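Local coordinates for protein putative phosphatase (Bacteroides thetaiotaomicron, PDB 3KYA) that is of unproven function, though it is named a putative phosphatase, binds zinc ions and joins an IPT/TIG domain to a beta-propeller, at residues His161-Gln165 / Ser176-Asn181; Phe138-Leu144 / Tyr155-His161; Asn150-Leu154 / Leu166-Lys170. The contacts are given in a common frame with arbitrary orientation. Numbering follows the deposited sequence.

Interaction 1: His161-Gln165 / Ser176-Asn181; sequences HKAIQ and SPLNIN. With ZN (zinc ion), chain Y; EDO (1,2-ethanediol), chain M.
Two hydrogen bonds of 2.9 Å anchor this contact: Ile164 N to Leu178 O, and Lys162 NZ to Asn181 O. The all-t Lys162 chain reaches the loop after the second strand, where NZ also bonds Ile183 O and, through water 2, Asn181 OD1. Gln165 NE2 donates to Ser176 OG (3.2 Å); Asp124 and Tyr158 supply further partners for Ser176 OG and Gln165 OE1. His161 (chi1 t) binds zinc through ND1 at 2.1 Å, while its NE2 meets Ser176 OG through water 1. Strands 163-165 and 176-178 are antiparallel but splayed at 119°, their axes 5.3 Å apart. Ile164 and Leu178 form a hydrogen-bonded pair, CA-CA 5.2 Å, with CB atoms 3.9 Å apart on one face; Ile180 CD1 lies 4.4 Å from Ile164 CG1. That face packs on strands 188-193 and 206-211 of the next sheet. This outer hairpin of a beta-propeller blade therefore couples sparse backbone pairing to side-chain and water bridges, one of which links a metal ligand to the strand beside it.

Interaction 2: Phe138-Leu144 / Tyr155-His161; sequences FSDNGRL and YICYDGH. With ZN (zinc ion), chain Y.
Asp140, Tyr158 and Ile156 bury the most surface here, and the contact can be built round them. Strands 141-144 and 155-159 run antiparallel at 152°, with axes 4.7 Å apart. Arg143 and Cys157 form the hydrogen-bonded pair, Arg143 N to Cys157 O at 3.0 Å and Cys157 N to Arg143 O at 3.1 Å; Gly142-Tyr158 and Leu144-Ile156 are non-hydrogen-bonded pairs. Asp159 N donates to Asn141 O (2.9 Å), whereas water 5 links Asn141 N to Asp159 O.

Tyr158 (chi1 m) lies on the same face as Leu144 and Ile156. Its OH comes within 3.2 Å of Phe138 CD1 and hydrogen-bonds Gln165, and its ring meets Trp122 edge-to-face. Gly142 sits opposite: a CB there would be tight against Cys157 O and the Tyr158 ring. The t, t rotamer of Ile156 places CD1 4.2 Å from Phe138 CD1, at the edge of that ring; Leu144 CD2 reaches to 3.8 Å from Ile156 CB.

Asp140 (chi1 m) points across the strand end, its OD2 3.3 Å from His161 CB. OD2 accepts from water 3, a zinc ligand 2.0 Å from the metal that His161 ND1 binds at 2.1 Å; water 4 joins OD1 to Gly160 O. Gly160, at phi/psi 125/0, turns the chain into His161.

Cys157 and Asp159 face strand 188-193 of the following sheet, while Leu144 packs on strand 446-452 of the preceding one. Particular to this hairpin is Asp140, which holds a zinc-bound water in the second shell of the site at the strand end; an inner hairpin that starts a blade at its central edge is typical of a beta-propeller.

Interaction 3: Asn150-Leu154 / Leu166-Lys170; sequences NKDHL and LIDLK. With ZN (zinc ion), chain X; EDO (1,2-ethanediol), chain L; EDO (1,2-ethanediol), chain H.
A beta hairpin within a propeller blade can carry a metal site on a directly cross-strand pair, and strands 153-159 and 161-168 provide an example. Backbone bonds set the antiparallel register: Leu154 and Ile167 are a hydrogen-bonded pair (Leu154 N to Ile167 O 3.0 Å, Ile167 N to Leu154 O 2.7 Å), and Leu169 N donates to Asp152 O at 2.8 Å. His153 and Asp168 between them form a non-hydrogen-bonded pair, CA-CA 5.0 Å.

Local turns shape both ends. Asn150 to His153 is a type I turn, closed by His153 N to Asn150 O (3.0 Å) and braced by an Asx turn from Asn150 OD1 to Asp152 N (3.0 Å). Asp168 OD1 makes another Asx turn with Lys170 N (3.1 Å).

Apolar contacts divide between the faces. The strand pairing puts Leu154 CB 4.1 Å from Ile167 CB, and Leu169 CD1 is 4.5 Å from Leu154 CB; Leu154 and Leu169 also pack on Tyr459. On the other side, Leu166 CD2 covers one face of the His153 ring.

Metal binding unites the paired side chains, His153 with chi1 m and Asp168 with chi1 t. Waters 6, 7, 8 and 9 complete six ligands, and water 6 also donates to Asp168 OD1. The zinc lies 2.1 Å from His153 NE2 and 2.0 Å from Asp168 OD2.

Overall arrangement
From the N terminus the chain passes the IPT/TIG domain and enters the propeller, where strands 141-147, 153-159, 161-168 and 173-178 follow one another across a blade. Interaction 2 closes the first hairpin loop. Interaction 3 opens inside that loop and ends beyond it, so the two cross, sharing strand 153-159. Interaction 1 begins where interaction 2 ends, at His161, making these two serial; it crosses interaction 3 through strand 161-168. Adjacent hairpins thus overlap by one strand, carrying the sheet outward from its inner edge. Gln165 to Tyr158 and Ile156 to Ile167 contacts join the steps, while zinc sites lie at His161 and at the His153-Asp168 pair.

Interaction 1: His161-Gln165 / Ser176-Asn181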
loop_
_atom_site.group_PDB
_atom_site.type_symbol
_atom_site.label_atom_id
_atom_site.label_comp_id
_atom_site.label_asym_id
_atom_site.label_seq_id
_atom_site.Cartn_x
_atom_site.Cartn_y
_atom_site.Cartn_z
ATOM N N HIS A 161 8.714 -8.073 37.830
ATOM C CA HIS A 161 8.316 -9.394 38.384
ATOM C C HIS A 161 9.574 -10.241 38.228
ATOM O O HIS A 161 10.047 -10.436 37.111
ATOM C CB HIS A 161 7.125 -9.982 37.642
ATOM C CG HIS A 161 6.607 -11.252 38.233
ATOM N ND1 HIS A 161 5.749 -11.274 39.311
ATOM C CD2 HIS A 161 6.838 -12.548 37.907
ATOM C CE1 HIS A 161 5.454 -12.531 39.609
ATOM N NE2 HIS A 161 6.110 -13.323 38.778
ATOM N N LYS A 162 10.073 -10.766 39.355
ATOM C CA LYS A 162 11.374 -11.472 39.404
ATOM C C LYS A 162 11.381 -12.979 39.099
ATOM O O LYS A 162 12.238 -13.703 39.601
ATOM C CB LYS A 162 12.068 -11.239 40.754
ATOM C CG LYS A 162 13.522 -11.699 40.726
ATOM C CD LYS A 162 14.270 -11.434 42.015
ATOM C CE LYS A 162 15.612 -12.147 41.986
ATOM N NZ LYS A 162 16.374 -12.043 43.254
ATOM N N ALA A 163 10.359 -13.465 38.418
ATOM C CA ALA A 163 10.369 -14.810 37.854
ATOM C C ALA A 163 10.206 -14.726 36.338
ATOM O O ALA A 163 9.471 -13.874 35.838
ATOM C CB ALA A 163 9.258 -15.668 38.475
ATOM N N ILE A 164 10.943 -15.567 35.619
ATOM C CA ILE A 164 10.756 -15.740 34.182
ATOM C C ILE A 164 9.771 -16.908 34.069
ATOM O O ILE A 164 10.018 -17.998 34.580
ATOM C CB ILE A 164 12.072 -16.032 33.439
ATOM C CG1 ILE A 164 12.964 -14.792 33.442
ATOM C CG2 ILE A 164 11.800 -16.503 31.984
ATOM C CD1 ILE A 164 14.368 -15.048 32.908
ATOM N N GLN A 165 8.636 -16.667 33.430
ATOM C CA GLN A 165 7.592 -17.680 33.311
ATOM C C GLN A 165 7.628 -18.432 31.990
ATOM O O GLN A 165 8.163 -17.948 30.982
ATOM C CB GLN A 165 6.219 -17.030 33.507
ATOM C CG GLN A 165 5.996 -16.474 34.915
ATOM C CD GLN A 165 4.569 -15.993 35.121
ATOM O OE1 GLN A 165 4.064 -15.154 34.370
ATOM N NE2 GLN A 165 3.906 -16.528 36.148
ATOM N N SER A 176 6.281 -21.008 36.601
ATOM C CA SER A 176 7.348 -20.068 36.959
ATOM C C SER A 176 8.635 -20.829 37.316
ATOM O O SER A 176 9.038 -20.873 38.486
ATOM C CB SER A 176 6.908 -19.193 38.129
ATOM O OG SER A 176 5.703 -18.519 37.833
ATOM N N PRO A 177 9.293 -21.425 36.307
ATOM C CA PRO A 177 10.457 -22.286 36.578
ATOM C C PRO A 177 11.755 -21.563 36.966
ATOM O O PRO A 177 12.623 -22.172 37.606
ATOM C CB PRO A 177 10.657 -23.014 35.244
ATOM C CG PRO A 177 10.145 -22.034 34.213
ATOM C CD PRO A 177 8.991 -21.333 34.863
ATOM N N LEU A 178 11.887 -20.303 36.577
ATOM C CA LEU A 178 13.103 -19.533 36.803
ATOM C C LEU A 178 12.892 -18.408 37.807
ATOM O O LEU A 178 12.387 -17.335 37.466
ATOM C CB LEU A 178 13.592 -18.982 35.461
ATOM C CG LEU A 178 14.068 -20.039 34.458
ATOM C CD1 LEU A 178 14.014 -19.536 33.017
ATOM C CD2 LEU A 178 15.483 -20.514 34.851
ATOM N N ASN A 179 13.277 -18.656 39.056
ATOM C CA ASN A 179 13.137 -17.638 40.095
ATOM C C ASN A 179 14.366 -16.735 40.233
ATOM O O ASN A 179 14.336 -15.784 41.009
ATOM C CB ASN A 179 12.744 -18.284 41.423
ATOM C CG ASN A 179 11.330 -18.799 41.390
ATOM O OD1 ASN A 179 10.372 -18.019 41.359
ATOM N ND2 ASN A 179 11.180 -20.117 41.355
ATOM N N ILE A 180 15.419 -17.039 39.469
ATOM C CA ILE A 180 16.647 -16.235 39.377
ATOM C C ILE A 180 17.003 -15.485 40.669
ATOM O O ILE A 180 17.293 -14.281 40.657
ATOM C CB ILE A 180 16.571 -15.259 38.147
ATOM C CG1 ILE A 180 15.256 -14.488 38.123
ATOM C CG2 ILE A 180 16.685 -16.030 36.850
ATOM C CD1 ILE A 180 15.201 -13.398 37.027
ATOM N N ASN A 181 17.018 -16.225 41.775
ATOM C CA ASN A 181 17.259 -15.641 43.097
ATOM C C ASN A 181 18.538 -14.814 43.240
ATOM O O ASN A 181 18.562 -13.864 44.023
ATOM C CB ASN A 181 17.193 -16.732 44.177
ATOM C CG ASN A 181 15.774 -17.235 44.405
ATOM O OD1 ASN A 181 14.815 -16.456 44.388
ATOM N ND2 ASN A 181 15.634 -18.528 44.635
HETATM ZN ZN ZN Y . 4.991 -9.721 40.510
HETATM C C1 EDO M . 17.698 -19.696 37.434
HETATM O O1 EDO M . 16.473 -19.419 38.142
HETATM C C2 EDO M . 18.748 -20.346 38.336
HETATM O O2 EDO M . 18.884 -19.562 39.534
HETATM O O HOH W 1 5.731 -16.066 39.151
HETATM O O HOH W 2 14.570 -13.708 44.564
HETATM O O HOH W 3 4.397 -8.064 39.649
#

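Interaction 2: Phe138-Leu144 / Tyr155-His161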
loop_
_atom_site.group_PDB
_atom_site.type_symbol
_atom_site.label_atom_id
_atom_site.label_comp_id
_atom_site.label_asym_id
_atom_site.label_seq_id
_atom_site.Cartn_x
_atom_site.Cartn_y
_atom_site.Cartn_z
ATOM N N PHE A 138 0.607 -11.448 34.284
ATOM C CA PHE A 138 1.015 -10.698 33.073
ATOM C C PHE A 138 0.916 -9.168 33.118
ATOM O O PHE A 138 0.795 -8.546 32.057
ATOM C CB PHE A 138 0.132 -11.163 31.892
ATOM C CG PHE A 138 0.097 -12.656 31.694
ATOM C CD1 PHE A 138 1.194 -13.317 31.170
ATOM C CD2 PHE A 138 -1.037 -13.395 32.020
ATOM C CE1 PHE A 138 1.180 -14.684 30.986
ATOM C CE2 PHE A 138 -1.068 -14.790 31.830
ATOM C CZ PHE A 138 0.038 -15.427 31.313
ATOM N N SER A 139 1.061 -8.566 34.299
ATOM C CA SER A 139 0.753 -7.134 34.464
ATOM C C SER A 139 1.908 -6.146 34.342
ATOM O O SER A 139 1.676 -4.949 34.123
ATOM C CB SER A 139 0.018 -6.935 35.795
ATOM O OG SER A 139 0.802 -7.329 36.903
ATOM N N ASP A 140 3.137 -6.628 34.459
ATOM C CA ASP A 140 4.301 -5.769 34.283
ATOM C C ASP A 140 4.705 -5.777 32.819
ATOM O O ASP A 140 4.353 -6.703 32.084
ATOM C CB ASP A 140 5.442 -6.262 35.149
ATOM C CG ASP A 140 5.096 -6.222 36.619
ATOM O OD1 ASP A 140 4.711 -5.137 37.127
ATOM O OD2 ASP A 140 5.205 -7.279 37.261
ATOM N N ASN A 141 5.407 -4.729 32.385
ATOM C CA ASN A 141 5.906 -4.635 31.009
ATOM C C ASN A 141 6.777 -5.861 30.711
ATOM O O ASN A 141 7.712 -6.162 31.465
ATOM C CB ASN A 141 6.665 -3.308 30.853
ATOM C CG ASN A 141 7.084 -3.001 29.416
ATOM O OD1 ASN A 141 7.671 -3.824 28.740
ATOM N ND2 ASN A 141 6.817 -1.768 28.974
ATOM N N GLY A 142 6.474 -6.581 29.628
ATOM C CA GLY A 142 7.202 -7.818 29.325
ATOM C C GLY A 142 7.720 -8.003 27.918
ATOM O O GLY A 142 7.423 -7.205 27.028
ATOM N N ARG A 143 8.558 -9.030 27.753
ATOM C CA ARG A 143 9.096 -9.443 26.460
ATOM C C ARG A 143 8.970 -10.958 26.322
ATOM O O ARG A 143 9.064 -11.700 27.300
ATOM C CB ARG A 143 10.557 -9.035 26.299
ATOM C CG ARG A 143 10.781 -7.525 26.272
ATOM C CD ARG A 143 10.162 -6.879 25.031
ATOM N NE ARG A 143 10.551 -5.479 24.921
ATOM C CZ ARG A 143 10.019 -4.478 25.620
ATOM N NH1 ARG A 143 9.051 -4.687 26.505
ATOM N NH2 ARG A 143 10.461 -3.246 25.425
ATOM N N LEU A 144 8.795 -11.404 25.091
ATOM C CA LEU A 144 8.587 -12.808 24.780
ATOM C C LEU A 144 9.735 -13.449 24.003
ATOM O O LEU A 144 10.399 -12.787 23.201
ATOM C CB LEU A 144 7.303 -12.935 23.948
ATOM C CG LEU A 144 5.965 -12.562 24.588
ATOM C CD1 LEU A 144 4.842 -12.578 23.525
ATOM C CD2 LEU A 144 5.602 -13.488 25.764
ATOM N N TYR A 155 8.682 -18.331 26.583
ATOM C CA TYR A 155 9.102 -17.685 27.828
ATOM C C TYR A 155 8.731 -16.205 27.818
ATOM O O TYR A 155 8.691 -15.544 26.754
ATOM C CB TYR A 155 10.615 -17.853 28.063
ATOM C CG TYR A 155 11.079 -19.272 28.370
ATOM C CD1 TYR A 155 10.915 -19.827 29.641
ATOM C CD2 TYR A 155 11.691 -20.060 27.390
ATOM C CE1 TYR A 155 11.331 -21.132 29.923
ATOM C CE2 TYR A 155 12.117 -21.373 27.667
ATOM C CZ TYR A 155 11.946 -21.891 28.946
ATOM O OH TYR A 155 12.356 -23.185 29.240
ATOM N N ILE A 156 8.455 -15.690 29.008
ATOM C CA ILE A 156 8.145 -14.283 29.196
ATOM C C ILE A 156 8.928 -13.751 30.396
ATOM O O ILE A 156 8.945 -14.370 31.468
ATOM C CB ILE A 156 6.613 -14.038 29.353
ATOM C CG1 ILE A 156 6.309 -12.534 29.476
ATOM C CG2 ILE A 156 6.018 -14.858 30.529
ATOM C CD1 ILE A 156 4.824 -12.182 29.320
ATOM N N CYS A 157 9.609 -12.625 30.182
ATOM C CA CYS A 157 10.340 -11.943 31.235
ATOM C C CYS A 157 9.688 -10.589 31.446
ATOM O O CYS A 157 9.089 -10.010 30.512
ATOM C CB CYS A 157 11.830 -11.797 30.918
ATOM S SG CYS A 157 12.258 -10.792 29.489
ATOM N N TYR A 158 9.831 -10.079 32.663
ATOM C CA TYR A 158 9.147 -8.867 33.082
ATOM C C TYR A 158 10.008 -7.834 33.768
ATOM O O TYR A 158 10.839 -8.160 34.604
ATOM C CB TYR A 158 8.094 -9.220 34.131
ATOM C CG TYR A 158 7.035 -10.212 33.723
ATOM C CD1 TYR A 158 5.957 -9.814 32.944
ATOM C CD2 TYR A 158 7.074 -11.522 34.173
ATOM C CE1 TYR A 158 4.960 -10.700 32.596
ATOM C CE2 TYR A 158 6.067 -12.432 33.828
ATOM C CZ TYR A 158 5.020 -12.010 33.022
ATOM O OH TYR A 158 4.014 -12.887 32.670
ATOM N N ASP A 159 9.738 -6.577 33.456
ATOM C CA ASP A 159 10.357 -5.473 34.132
ATOM C C ASP A 159 9.471 -5.171 35.352
ATOM O O ASP A 159 8.505 -4.402 35.246
ATOM C CB ASP A 159 10.452 -4.280 33.170
ATOM C CG ASP A 159 11.171 -3.078 33.769
ATOM O OD1 ASP A 159 11.499 -3.080 34.973
ATOM O OD2 ASP A 159 11.398 -2.099 33.021
ATOM N N GLY A 160 9.774 -5.802 36.492
ATOM C CA GLY A 160 9.008 -5.633 37.751
ATOM C C GLY A 160 8.460 -6.902 38.425
ATOM O O GLY A 160 7.771 -6.806 39.441
ATOM N N HIS A 161 8.714 -8.073 37.830
ATOM C CA HIS A 161 8.316 -9.394 38.384
ATOM C C HIS A 161 9.574 -10.241 38.228
ATOM O O HIS A 161 10.047 -10.436 37.111
ATOM C CB HIS A 161 7.125 -9.982 37.642
ATOM C CG HIS A 161 6.607 -11.252 38.233
ATOM N ND1 HIS A 161 5.749 -11.274 39.311
ATOM C CD2 HIS A 161 6.838 -12.548 37.907
ATOM C CE1 HIS A 161 5.454 -12.531 39.609
ATOM N NE2 HIS A 161 6.110 -13.323 38.778
HETATM ZN ZN ZN Y . 4.991 -9.721 40.510
HETATM O O HOH W 4 5.669 -4.730 39.699
HETATM O O HOH W 3 4.397 -8.064 39.649
HETATM O O HOH W 5 6.289 -2.754 34.234
#

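Interaction 3: Asn150-Leu154 / Leu166-Lys170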
loop_
_atom_site.group_PDB
_atom_site.type_symbol
_atom_site.label_atom_id
_atom_site.label_comp_id
_atom_site.label_asym_id
_atom_site.label_seq_id
_atom_site.Cartn_x
_atom_site.Cartn_y
_atom_site.Cartn_z
ATOM N N ASN A 150 12.333 -25.810 20.965
ATOM C CA ASN A 150 10.959 -26.262 21.198
ATOM C C ASN A 150 10.003 -25.086 21.237
ATOM O O ASN A 150 9.861 -24.416 22.264
ATOM C CB ASN A 150 10.885 -27.078 22.500
ATOM C CG ASN A 150 9.483 -27.594 22.801
ATOM O OD1 ASN A 150 8.552 -27.380 22.032
ATOM N ND2 ASN A 150 9.333 -28.274 23.926
ATOM N N LYS A 151 9.347 -24.821 20.109
ATOM C CA LYS A 151 8.443 -23.672 20.012
ATOM C C LYS A 151 7.116 -23.834 20.786
ATOM O O LYS A 151 6.297 -22.927 20.783
ATOM C CB LYS A 151 8.234 -23.222 18.543
ATOM C CG LYS A 151 9.467 -22.481 18.002
ATOM C CD LYS A 151 9.201 -21.731 16.702
ATOM C CE LYS A 151 8.924 -22.652 15.575
ATOM N NZ LYS A 151 8.765 -21.902 14.296
ATOM N N ASP A 152 6.918 -24.977 21.447
ATOM C CA ASP A 152 5.810 -25.144 22.381
ATOM C C ASP A 152 6.132 -24.367 23.677
ATOM O O ASP A 152 5.228 -24.094 24.481
ATOM C CB ASP A 152 5.578 -26.615 22.753
ATOM C CG ASP A 152 5.086 -27.464 21.592
ATOM O OD1 ASP A 152 4.524 -26.915 20.631
ATOM O OD2 ASP A 152 5.212 -28.712 21.681
ATOM N N HIS A 153 7.409 -24.042 23.896
ATOM C CA HIS A 153 7.822 -23.330 25.099
ATOM C C HIS A 153 8.078 -21.863 24.819
ATOM O O HIS A 153 9.077 -21.516 24.181
ATOM C CB HIS A 153 9.050 -23.970 25.745
ATOM C CG HIS A 153 8.771 -25.293 26.390
ATOM N ND1 HIS A 153 9.771 -26.116 26.867
ATOM C CD2 HIS A 153 7.607 -25.957 26.596
ATOM C CE1 HIS A 153 9.230 -27.207 27.378
ATOM N NE2 HIS A 153 7.919 -27.138 27.218
ATOM N N LEU A 154 7.144 -21.027 25.278
ATOM C CA LEU A 154 7.202 -19.580 25.115
ATOM C C LEU A 154 7.505 -18.937 26.469
ATOM O O LEU A 154 6.692 -19.019 27.413
ATOM C CB LEU A 154 5.876 -19.058 24.557
ATOM C CG LEU A 154 5.789 -17.552 24.336
ATOM C CD1 LEU A 154 6.893 -17.067 23.363
ATOM C CD2 LEU A 154 4.396 -17.179 23.823
ATOM N N LEU A 166 7.075 -19.644 32.035
ATOM C CA LEU A 166 6.937 -20.509 30.885
ATOM C C LEU A 166 5.462 -20.626 30.524
ATOM O O LEU A 166 4.654 -21.103 31.334
ATOM C CB LEU A 166 7.474 -21.910 31.192
ATOM C CG LEU A 166 7.219 -22.968 30.117
ATOM C CD1 LEU A 166 7.821 -22.577 28.759
ATOM C CD2 LEU A 166 7.755 -24.325 30.581
ATOM N N ILE A 167 5.138 -20.193 29.307
ATOM C CA ILE A 167 3.813 -20.346 28.713
ATOM C C ILE A 167 3.964 -21.617 27.856
ATOM O O ILE A 167 4.567 -21.567 26.774
ATOM C CB ILE A 167 3.438 -19.111 27.851
ATOM C CG1 ILE A 167 3.485 -17.821 28.694
ATOM C CG2 ILE A 167 2.086 -19.307 27.151
ATOM C CD1 ILE A 167 3.629 -16.493 27.846
ATOM N N ASP A 168 3.460 -22.757 28.349
ATOM C CA ASP A 168 3.624 -24.047 27.658
ATOM C C ASP A 168 2.400 -24.264 26.778
ATOM O O ASP A 168 1.314 -24.584 27.250
ATOM C CB ASP A 168 3.846 -25.201 28.655
ATOM C CG ASP A 168 4.326 -26.493 27.982
ATOM O OD1 ASP A 168 3.871 -26.781 26.858
ATOM O OD2 ASP A 168 5.149 -27.237 28.586
ATOM N N LEU A 169 2.592 -24.047 25.482
ATOM C CA LEU A 169 1.507 -24.086 24.505
ATOM C C LEU A 169 0.967 -25.490 24.257
ATOM O O LEU A 169 -0.159 -25.648 23.777
ATOM C CB LEU A 169 1.995 -23.466 23.189
ATOM C CG LEU A 169 2.488 -22.021 23.316
ATOM C CD1 LEU A 169 3.160 -21.522 22.028
ATOM C CD2 LEU A 169 1.335 -21.095 23.737
ATOM N N LYS A 170 1.763 -26.509 24.561
ATOM C CA LYS A 170 1.337 -27.894 24.360
ATOM C C LYS A 170 0.400 -28.362 25.469
ATOM O O LYS A 170 -0.681 -28.884 25.175
ATOM C CB LYS A 170 2.539 -28.851 24.269
ATOM C CG LYS A 170 2.158 -30.329 24.018
ATOM C CD LYS A 170 3.379 -31.239 24.173
ATOM C CE LYS A 170 3.044 -32.696 23.932
ATOM N NZ LYS A 170 2.067 -33.260 24.912
HETATM ZN ZN ZN X . 6.558 -28.581 27.966
HETATM C C1 EDO L . 14.297 -28.852 25.119
HETATM O O1 EDO L . 14.511 -30.263 25.038
HETATM C C2 EDO L . 12.935 -28.524 24.545
HETATM O O2 EDO L . 11.914 -28.716 25.532
HETATM C C1 EDO H . 12.580 -26.748 16.668
HETATM O O1 EDO H . 12.158 -27.868 15.879
HETATM C C2 EDO H . 11.397 -25.861 17.065
HETATM O O2 EDO H . 10.396 -26.604 17.787
HETATM O O HOH W 6 5.502 -28.974 26.472
HETATM O O HOH W 7 7.821 -30.238 27.334
HETATM O O HOH W 8 7.230 -28.580 29.729
HETATM O O HOH W 9 5.538 -30.191 29.244
#